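Local coordinates for protein alpha-rhamnosidase (PDB 6I60) that probably hydrolyses terminal non-reducing alpha-L-rhamnose residues of alpha-L-rhamnosides, as a bacterial glycoside hydrolase, at residues Asp754-Thr759 / Thr788-Gly793; Ile189-Val194 / Leu270-Asp275. One frame throughout, in Å; residues are numbered along the deposited sequence.

Interaction 1 of 2, residues Asp754-Thr759 / Thr788-Gly793; sequences DYHLDT and TYPSFG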
ATOM      1  N   ASP A 754     -25.711 -23.158  -3.122  1.00 50.98           N
ATOM      2  CA  ASP A 754     -25.291 -23.937  -1.955  1.00 50.42           C
ATOM      3  C   ASP A 754     -24.162 -23.236  -1.197  1.00 49.60           C
ATOM      4  O   ASP A 754     -23.093 -23.804  -0.961  1.00 48.61           O
ATOM      5  CB  ASP A 754     -24.887 -25.356  -2.363  1.00 51.40           C
ATOM      6  CG  ASP A 754     -24.742 -26.287  -1.175  1.00 56.96           C
ATOM      7  OD1 ASP A 754     -25.606 -26.249  -0.274  1.00 53.23           O
ATOM      8  OD2 ASP A 754     -23.759 -27.055  -1.144  1.00 63.58           O
ATOM      9  N   TYR A 755     -24.416 -21.981  -0.825  1.00 51.18           N
ATOM     10  CA  TYR A 755     -23.471 -21.153  -0.072  1.00 49.64           C
ATOM     11  C   TYR A 755     -22.140 -21.012  -0.818  1.00 50.90           C
ATOM     12  O   TYR A 755     -21.075 -21.387  -0.328  1.00 55.17           O
ATOM     13  CB  TYR A 755     -23.253 -21.714   1.337  1.00 49.23           C
ATOM     14  CG  TYR A 755     -24.510 -21.801   2.168  1.00 42.64           C
ATOM     15  CD1 TYR A 755     -25.297 -22.941   2.151  1.00 40.16           C
ATOM     16  CD2 TYR A 755     -24.905 -20.743   2.976  1.00 44.50           C
ATOM     17  CE1 TYR A 755     -26.444 -23.026   2.913  1.00 48.17           C
ATOM     18  CE2 TYR A 755     -26.048 -20.818   3.741  1.00 43.96           C
ATOM     19  CZ  TYR A 755     -26.815 -21.962   3.706  1.00 48.90           C
ATOM     20  OH  TYR A 755     -27.958 -22.040   4.469  1.00 56.17           O
ATOM     21  N   HIS A 756     -22.222 -20.455  -2.023  1.00 50.07           N
ATOM     22  CA  HIS A 756     -21.042 -20.224  -2.840  1.00 49.28           C
ATOM     23  C   HIS A 756     -21.167 -18.877  -3.532  1.00 49.74           C
ATOM     24  O   HIS A 756     -22.263 -18.451  -3.903  1.00 48.38           O
ATOM     25  CB  HIS A 756     -20.843 -21.336  -3.877  1.00 50.75           C
ATOM     26  CG  HIS A 756     -20.237 -22.586  -3.317  1.00 57.65           C
ATOM     27  ND1 HIS A 756     -20.995 -23.606  -2.783  1.00 57.58           N
ATOM     28  CD2 HIS A 756     -18.946 -22.981  -3.209  1.00 54.31           C
ATOM     29  CE1 HIS A 756     -20.198 -24.575  -2.371  1.00 59.00           C
ATOM     30  NE2 HIS A 756     -18.949 -24.222  -2.619  1.00 56.27           N
ATOM     31  N   LEU A 757     -20.028 -18.210  -3.700  1.00 51.53           N
ATOM     32  CA  LEU A 757     -20.008 -16.905  -4.346  1.00 45.97           C
ATOM     33  C   LEU A 757     -20.210 -17.048  -5.850  1.00 49.91           C
ATOM     34  O   LEU A 757     -19.578 -17.887  -6.497  1.00 57.33           O
ATOM     35  CB  LEU A 757     -18.684 -16.196  -4.062  1.00 49.49           C
ATOM     36  CG  LEU A 757     -18.454 -15.702  -2.635  1.00 44.70           C
ATOM     37  CD1 LEU A 757     -17.021 -15.244  -2.457  1.00 41.37           C
ATOM     38  CD2 LEU A 757     -19.419 -14.581  -2.300  1.00 53.01           C
ATOM     39  N   ASP A 758     -21.098 -16.227  -6.401  1.00 49.86           N
ATOM     40  CA  ASP A 758     -21.308 -16.109  -7.840  1.00 49.86           C
ATOM     41  C   ASP A 758     -20.995 -14.689  -8.295  1.00 51.64           C
ATOM     42  O   ASP A 758     -21.660 -14.130  -9.173  1.00 53.23           O
ATOM     43  CB  ASP A 758     -22.735 -16.506  -8.218  1.00 45.05           C
ATOM     44  CG  ASP A 758     -22.878 -16.857  -9.692  1.00 50.73           C
ATOM     45  OD1 ASP A 758     -21.859 -17.186 -10.336  1.00 64.23           O
ATOM     46  OD2 ASP A 758     -24.016 -16.804 -10.207  1.00 48.39           O
ATOM     47  N   THR A 759     -19.970 -14.089  -7.694  1.00 52.62           N
ATOM     48  CA  THR A 759     -19.684 -12.672  -7.854  1.00 50.77           C
ATOM     49  C   THR A 759     -18.228 -12.465  -8.243  1.00 47.93           C
ATOM     50  O   THR A 759     -17.348 -13.243  -7.864  1.00 46.22           O
ATOM     51  CB  THR A 759     -19.979 -11.900  -6.563  1.00 52.79           C
ATOM     52  OG1 THR A 759     -19.275 -12.506  -5.470  1.00 47.11           O
ATOM     53  CG2 THR A 759     -21.471 -11.907  -6.263  1.00 50.66           C
ATOM     54  N   THR A 788     -14.810 -25.956  -1.340  1.00 46.29           N
ATOM     55  CA  THR A 788     -15.045 -26.409  -2.701  1.00 43.38           C
ATOM     56  C   THR A 788     -15.210 -25.213  -3.628  1.00 46.93           C
ATOM     57  O   THR A 788     -15.346 -24.067  -3.190  1.00 54.40           O
ATOM     58  CB  THR A 788     -16.283 -27.306  -2.762  1.00 54.21           C
ATOM     59  OG1 THR A 788     -17.344 -26.699  -2.013  1.00 58.54           O
ATOM     60  CG2 THR A 788     -15.975 -28.673  -2.174  1.00 50.16           C
ATOM     61  N   TYR A 789     -15.201 -25.495  -4.927  1.00 46.87           N
ATOM     62  CA  TYR A 789     -15.341 -24.434  -5.916  1.00 48.98           C
ATOM     63  C   TYR A 789     -16.773 -23.896  -5.913  1.00 53.17           C
ATOM     64  O   TYR A 789     -17.729 -24.675  -5.821  1.00 54.01           O
ATOM     65  CB  TYR A 789     -14.979 -24.947  -7.312  1.00 44.21           C
ATOM     66  CG  TYR A 789     -15.250 -23.949  -8.418  1.00 45.91           C
ATOM     67  CD1 TYR A 789     -16.489 -23.894  -9.047  1.00 48.23           C
ATOM     68  CD2 TYR A 789     -14.267 -23.062  -8.832  1.00 40.93           C
ATOM     69  CE1 TYR A 789     -16.742 -22.982 -10.045  1.00 47.00           C
ATOM     70  CE2 TYR A 789     -14.509 -22.149  -9.835  1.00 42.80           C
ATOM     71  CZ  TYR A 789     -15.748 -22.113 -10.438  1.00 50.33           C
ATOM     72  OH  TYR A 789     -15.995 -21.204 -11.439  1.00 56.02           O
ATOM     73  N   PRO A 790     -16.956 -22.568  -6.018  1.00 51.55           N
ATOM     74  CA  PRO A 790     -15.891 -21.562  -5.987  1.00 48.05           C
ATOM     75  C   PRO A 790     -15.800 -20.833  -4.643  1.00 50.51           C
ATOM     76  O   PRO A 790     -16.798 -20.282  -4.169  1.00 54.04           O
ATOM     77  CB  PRO A 790     -16.299 -20.597  -7.102  1.00 43.93           C
ATOM     78  CG  PRO A 790     -17.809 -20.736  -7.204  1.00 47.13           C
ATOM     79  CD  PRO A 790     -18.235 -21.980  -6.451  1.00 48.36           C
ATOM     80  N   SER A 791     -14.615 -20.824  -4.039  1.00 46.42           N
ATOM     81  CA  SER A 791     -14.440 -20.202  -2.733  1.00 50.65           C
ATOM     82  C   SER A 791     -12.961 -19.932  -2.505  1.00 44.88           C
ATOM     83  O   SER A 791     -12.099 -20.380  -3.265  1.00 45.44           O
ATOM     84  CB  SER A 791     -15.009 -21.085  -1.619  1.00 47.07           C
ATOM     85  OG  SER A 791     -14.254 -22.276  -1.496  1.00 39.83           O
ATOM     86  N   PHE A 792     -12.679 -19.184  -1.436  1.00 42.81           N
ATOM     87  CA  PHE A 792     -11.293 -18.942  -1.053  1.00 48.40           C
ATOM     88  C   PHE A 792     -10.659 -20.188  -0.456  1.00 53.92           C
ATOM     89  O   PHE A 792      -9.445 -20.387  -0.585  1.00 54.47           O
ATOM     90  CB  PHE A 792     -11.213 -17.775  -0.068  1.00 46.52           C
ATOM     91  CG  PHE A 792     -11.694 -16.475  -0.639  1.00 48.89           C
ATOM     92  CD1 PHE A 792     -10.823 -15.636  -1.308  1.00 53.02           C
ATOM     93  CD2 PHE A 792     -13.022 -16.100  -0.521  1.00 45.94           C
ATOM     94  CE1 PHE A 792     -11.264 -14.444  -1.844  1.00 57.86           C
ATOM     95  CE2 PHE A 792     -13.469 -14.911  -1.055  1.00 41.25           C
ATOM     96  CZ  PHE A 792     -12.589 -14.083  -1.719  1.00 46.72           C
ATOM     97  N   GLY A 793     -11.459 -21.034   0.197  1.00 50.15           N
ATOM     98  CA  GLY A 793     -10.938 -22.289   0.708  1.00 48.18           C
ATOM     99  C   GLY A 793     -10.492 -23.230  -0.390  1.00 52.67           C
ATOM    100  O   GLY A 793      -9.524 -23.976  -0.216  1.00 59.03           O
TER

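Interaction 2 of 2, residues Ile189-Val194 / Leu270-Asp275; sequences IKRARV and LVEYED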
ATOM      1  N   ILE A 189      33.648  18.304   8.751  1.00 95.04           N
ATOM      2  CA  ILE A 189      32.259  18.492   8.366  1.00 90.67           C
ATOM      3  C   ILE A 189      31.378  18.608   9.605  1.00 86.74           C
ATOM      4  O   ILE A 189      31.704  18.121  10.691  1.00 80.84           O
ATOM      5  CB  ILE A 189      31.788  17.340   7.460  1.00 80.93           C
ATOM      6  CG1 ILE A 189      32.058  15.999   8.140  1.00 80.31           C
ATOM      7  CG2 ILE A 189      32.485  17.393   6.110  1.00 74.99           C
ATOM      8  CD1 ILE A 189      31.033  14.953   7.825  1.00 80.43           C
ATOM      9  N   LYS A 190      30.240  19.273   9.428  1.00 82.77           N
ATOM     10  CA  LYS A 190      29.170  19.299  10.415  1.00 80.71           C
ATOM     11  C   LYS A 190      28.029  18.361  10.049  1.00 84.10           C
ATOM     12  O   LYS A 190      27.493  17.670  10.920  1.00 83.03           O
ATOM     13  CB  LYS A 190      28.634  20.725  10.575  1.00 80.86           C
ATOM     14  CG  LYS A 190      27.740  20.930  11.787  1.00 79.31           C
ATOM     15  CD  LYS A 190      27.650  22.401  12.163  1.00 80.83           C
ATOM     16  CE  LYS A 190      26.529  23.098  11.408  1.00 83.53           C
ATOM     17  NZ  LYS A 190      26.699  24.580  11.389  1.00 83.58           N
ATOM     18  N   ARG A 191      27.659  18.316   8.770  1.00 82.07           N
ATOM     19  CA  ARG A 191      26.641  17.404   8.272  1.00 75.60           C
ATOM     20  C   ARG A 191      26.807  17.284   6.764  1.00 76.78           C
ATOM     21  O   ARG A 191      27.407  18.146   6.118  1.00 78.78           O
ATOM     22  CB  ARG A 191      25.228  17.882   8.624  1.00 70.65           C
ATOM     23  CG  ARG A 191      24.733  19.021   7.752  1.00 77.33           C
ATOM     24  CD  ARG A 191      23.225  19.162   7.827  1.00 76.11           C
ATOM     25  NE  ARG A 191      22.791  20.504   7.452  1.00 80.74           N
ATOM     26  CZ  ARG A 191      21.627  20.781   6.874  1.00 76.25           C
ATOM     27  NH1 ARG A 191      20.772  19.804   6.601  1.00 68.95           N
ATOM     28  NH2 ARG A 191      21.318  22.033   6.568  1.00 75.76           N
ATOM     29  N   ALA A 192      26.268  16.199   6.212  1.00 76.17           N
ATOM     30  CA  ALA A 192      26.335  15.953   4.779  1.00 73.53           C
ATOM     31  C   ALA A 192      25.013  15.379   4.300  1.00 65.27           C
ATOM     32  O   ALA A 192      24.429  14.511   4.954  1.00 71.18           O
ATOM     33  CB  ALA A 192      27.482  14.998   4.422  1.00 69.30           C
ATOM     34  N   ARG A 193      24.546  15.869   3.155  1.00 65.98           N
ATOM     35  CA  ARG A 193      23.301  15.416   2.559  1.00 64.26           C
ATOM     36  C   ARG A 193      23.513  15.148   1.077  1.00 69.72           C
ATOM     37  O   ARG A 193      24.368  15.762   0.432  1.00 74.66           O
ATOM     38  CB  ARG A 193      22.179  16.441   2.748  1.00 64.83           C
ATOM     39  CG  ARG A 193      21.787  16.664   4.197  1.00 68.86           C
ATOM     40  CD  ARG A 193      21.224  15.397   4.813  1.00 66.75           C
ATOM     41  NE  ARG A 193      20.668  15.639   6.140  1.00 63.46           N
ATOM     42  CZ  ARG A 193      21.361  15.538   7.268  1.00 63.60           C
ATOM     43  NH1 ARG A 193      22.642  15.197   7.231  1.00 67.18           N
ATOM     44  NH2 ARG A 193      20.774  15.776   8.433  1.00 66.59           N
ATOM     45  N   VAL A 194      22.716  14.226   0.543  1.00 72.14           N
ATOM     46  CA  VAL A 194      22.837  13.774  -0.839  1.00 67.30           C
ATOM     47  C   VAL A 194      21.432  13.651  -1.410  1.00 58.76           C
ATOM     48  O   VAL A 194      20.607  12.903  -0.876  1.00 54.78           O
ATOM     49  CB  VAL A 194      23.592  12.436  -0.938  1.00 60.29           C
ATOM     50  CG1 VAL A 194      23.163  11.660  -2.160  1.00 62.49           C
ATOM     51  CG2 VAL A 194      25.089  12.678  -0.972  1.00 71.64           C
ATOM     52  N   LEU A 270      25.102  18.193  -0.741  1.00 68.77           N
ATOM     53  CA  LEU A 270      25.297  19.271   0.221  1.00 73.20           C
ATOM     54  C   LEU A 270      26.265  18.836   1.315  1.00 74.40           C
ATOM     55  O   LEU A 270      26.128  17.752   1.890  1.00 69.62           O
ATOM     56  CB  LEU A 270      23.958  19.688   0.832  1.00 70.02           C
ATOM     57  CG  LEU A 270      23.902  20.926   1.741  1.00 66.54           C
ATOM     58  CD1 LEU A 270      24.112  20.563   3.209  1.00 59.52           C
ATOM     59  CD2 LEU A 270      24.897  21.993   1.303  1.00 72.21           C
ATOM     60  N   VAL A 271      27.247  19.688   1.603  1.00 79.61           N
ATOM     61  CA  VAL A 271      28.201  19.469   2.683  1.00 78.23           C
ATOM     62  C   VAL A 271      28.296  20.753   3.496  1.00 81.96           C
ATOM     63  O   VAL A 271      28.534  21.830   2.938  1.00 73.47           O
ATOM     64  CB  VAL A 271      29.587  19.055   2.153  1.00 70.34           C
ATOM     65  CG1 VAL A 271      30.671  19.413   3.156  1.00 69.25           C
ATOM     66  CG2 VAL A 271      29.617  17.565   1.848  1.00 81.18           C
ATOM     67  N   GLU A 272      28.099  20.640   4.807  1.00 86.43           N
ATOM     68  CA  GLU A 272      28.153  21.776   5.717  1.00 82.05           C
ATOM     69  C   GLU A 272      29.274  21.559   6.722  1.00 81.61           C
ATOM     70  O   GLU A 272      29.395  20.473   7.298  1.00 80.21           O
ATOM     71  CB  GLU A 272      26.818  21.971   6.443  1.00 72.61           C
ATOM     72  CG  GLU A 272      26.921  22.791   7.720  1.00 77.80           C
ATOM     73  CD  GLU A 272      25.665  23.590   8.007  1.00 82.22           C
ATOM     74  OE1 GLU A 272      24.577  22.982   8.081  1.00 86.94           O
ATOM     75  OE2 GLU A 272      25.765  24.825   8.159  1.00 87.89           O
ATOM     76  N   TYR A 273      30.088  22.588   6.926  1.00 83.94           N
ATOM     77  CA  TYR A 273      31.201  22.531   7.860  1.00 86.02           C
ATOM     78  C   TYR A 273      30.803  23.136   9.203  1.00 89.82           C
ATOM     79  O   TYR A 273      29.772  23.798   9.338  1.00 89.62           O
ATOM     80  CB  TYR A 273      32.420  23.252   7.279  1.00 82.87           C
ATOM     81  CG  TYR A 273      32.840  22.723   5.926  1.00 80.12           C
ATOM     82  CD1 TYR A 273      33.609  21.572   5.818  1.00 81.83           C
ATOM     83  CD2 TYR A 273      32.459  23.370   4.757  1.00 73.73           C
ATOM     84  CE1 TYR A 273      33.992  21.081   4.584  1.00 78.50           C
ATOM     85  CE2 TYR A 273      32.837  22.888   3.519  1.00 74.48           C
ATOM     86  CZ  TYR A 273      33.603  21.743   3.438  1.00 75.80           C
ATOM     87  OH  TYR A 273      33.983  21.257   2.208  1.00 74.98           O
ATOM     88  N   GLU A 274      31.648  22.893  10.209  1.00 91.83           N
ATOM     89  CA  GLU A 274      31.357  23.357  11.562  1.00 90.34           C
ATOM     90  C   GLU A 274      31.361  24.876  11.674  1.00 86.28           C
ATOM     91  O   GLU A 274      30.754  25.415  12.606  1.00 80.58           O
ATOM     92  CB  GLU A 274      32.363  22.759  12.549  1.00 87.66           C
ATOM     93  CG  GLU A 274      31.936  21.424  13.140  1.00 85.59           C
ATOM     94  CD  GLU A 274      33.115  20.572  13.571  1.00100.75           C
ATOM     95  OE1 GLU A 274      32.966  19.790  14.533  1.00105.81           O
ATOM     96  OE2 GLU A 274      34.193  20.683  12.947  1.00105.93           O
ATOM     97  N   ASP A 275      32.023  25.574  10.751  1.00 84.99           N
ATOM     98  CA  ASP A 275      32.092  27.028  10.762  1.00 83.65           C
ATOM     99  C   ASP A 275      30.904  27.680  10.059  1.00 88.38           C
ATOM    100  O   ASP A 275      31.001  28.843   9.652  1.00 93.42           O
ATOM    101  CB  ASP A 275      33.402  27.501  10.124  1.00 88.13           C
ATOM    102  CG  ASP A 275      33.741  26.741   8.855  1.00 93.34           C
ATOM    103  OD1 ASP A 275      32.815  26.446   8.073  1.00 89.03           O
ATOM    104  OD2 ASP A 275      34.934  26.439   8.639  1.00 98.30           O
TER

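Interaction 1 of 2, residues Asp754-Thr759 / Thr788-Gly793
His-756 meets the turn Thr-788 to Pro-790 with both its polar edge and its carbon atoms, joining the loop between helices 738-750 and 761-773 to the lead-in of helix 792-797 in the six-hairpin glycosidase domain. At the ring edge, NE2 lies 3.0 Å from OG1 of Thr-788 in a hydrogen bond whose donor could be either atom; the threonine side chain stands at about a right angle to that of the histidine. Chi1 of -79° puts CG beside the histidine's own backbone N, and with the ring turned by chi2 of 89°, CD2 comes to lie against CD of Pro-790 at 3.5 Å. The proline follows a cis peptide, and its CG touches O of Leu-757 at 3.4 Å.

The tight part runs on from here through buried residues. CD1 of Leu-757 reaches CE2 of Phe-792 at 3.8 Å, while helices 761-773 and 777-784 supply further neighbours for the leucine, and Trp-807 packs edge-to-face with the phenylalanine. The Thr-788 end is looser: that residue is exposed and touches the histidine mainly through its hydroxyl, and the side chain of Tyr-789 leaves the contact to bond Glu-808.

On the far side of the imidazole, ND1 of His-756 donates weakly to O of Asp-754 at 2.8 Å and also bonds O of His-753. A phenylalanine in place of His-756 would probably still lie against Pro-790 but leave Thr-788 OG1 and the two loop carbonyls without their ring partner. Ser-791, at the N-cap of helix 792-797, bonds O of Thr-788 through OG at 2.7 Å and caps N of Tyr-794. Held at both nitrogens, ND1 within its own loop and NE2 across the contact, the imidazole is likely to be fixed in rotation, tying the loop to the lead-in of helix 792-797.

Interaction 2 of 2, residues Ile189-Val194 / Leu270-Asp275
Lys-190 and Arg-191 both face Glu-272 in a classic beta bulge, where antiparallel strands 189-199 and 264-273 pair in a five-stranded sheet of the rhamnosidase N-terminal domain. The carbonyl O of Glu-272 accepts two backbone bonds, from N of Lys-190 at 2.6 Å and N of Arg-191 at 3.1 Å, and the register slips by one residue. Beyond the bulge segments 191-194 and 270-273 run antiparallel, their directions 173° apart, with N of Glu-272 bonded to O of Arg-191.

The glutamate side chain can be followed outward. CB rests on CG of Arg-191 at 3.8 Å; CG, anti to the backbone N (chi1 160°), packs against CE of Lys-190, and CD lies 3.5 Å from that methylene. The two carboxylate oxygens part ways: OE2 forms a salt bridge with NZ of Lys-190, its hydrogen bond weak, and OE1 takes NE of Arg-191. The outer nitrogens of Arg-191 turn to Glu-136 and to O of Cys-110, and CD1 of Leu-270 lies over one guanidinium face.

On the face carrying Ala-192 and Val-271 the contact is apolar: CB of Ala-192 meets CG2 of Val-271. Before the bulge, CG2 of Ile-189 also touches CG1 of Val-271. The Arg-191 NE to Glu-272 OE1 bond is 3.1 Å long and nearly straight, 175° at the hydrogen, with OE1 in the guanidinium plane.

The two contacts lie on opposite sides of the chain's centre, their own centres about 62 Å apart, and they share no helix or strand. Interaction 1 belongs to the helical six-hairpin domain, where a loop meets the start of a helix; it is mostly buried, and its cross-contact polar chemistry rests on one side-chain hydrogen bond amid apolar packing. Interaction 2 pairs two strands in the N-terminal domain, is only partly buried, and covers about twice the surface. There the backbone bonds set the register, and charged side chains add salt bridges on the face carrying Arg-191 and Glu-272.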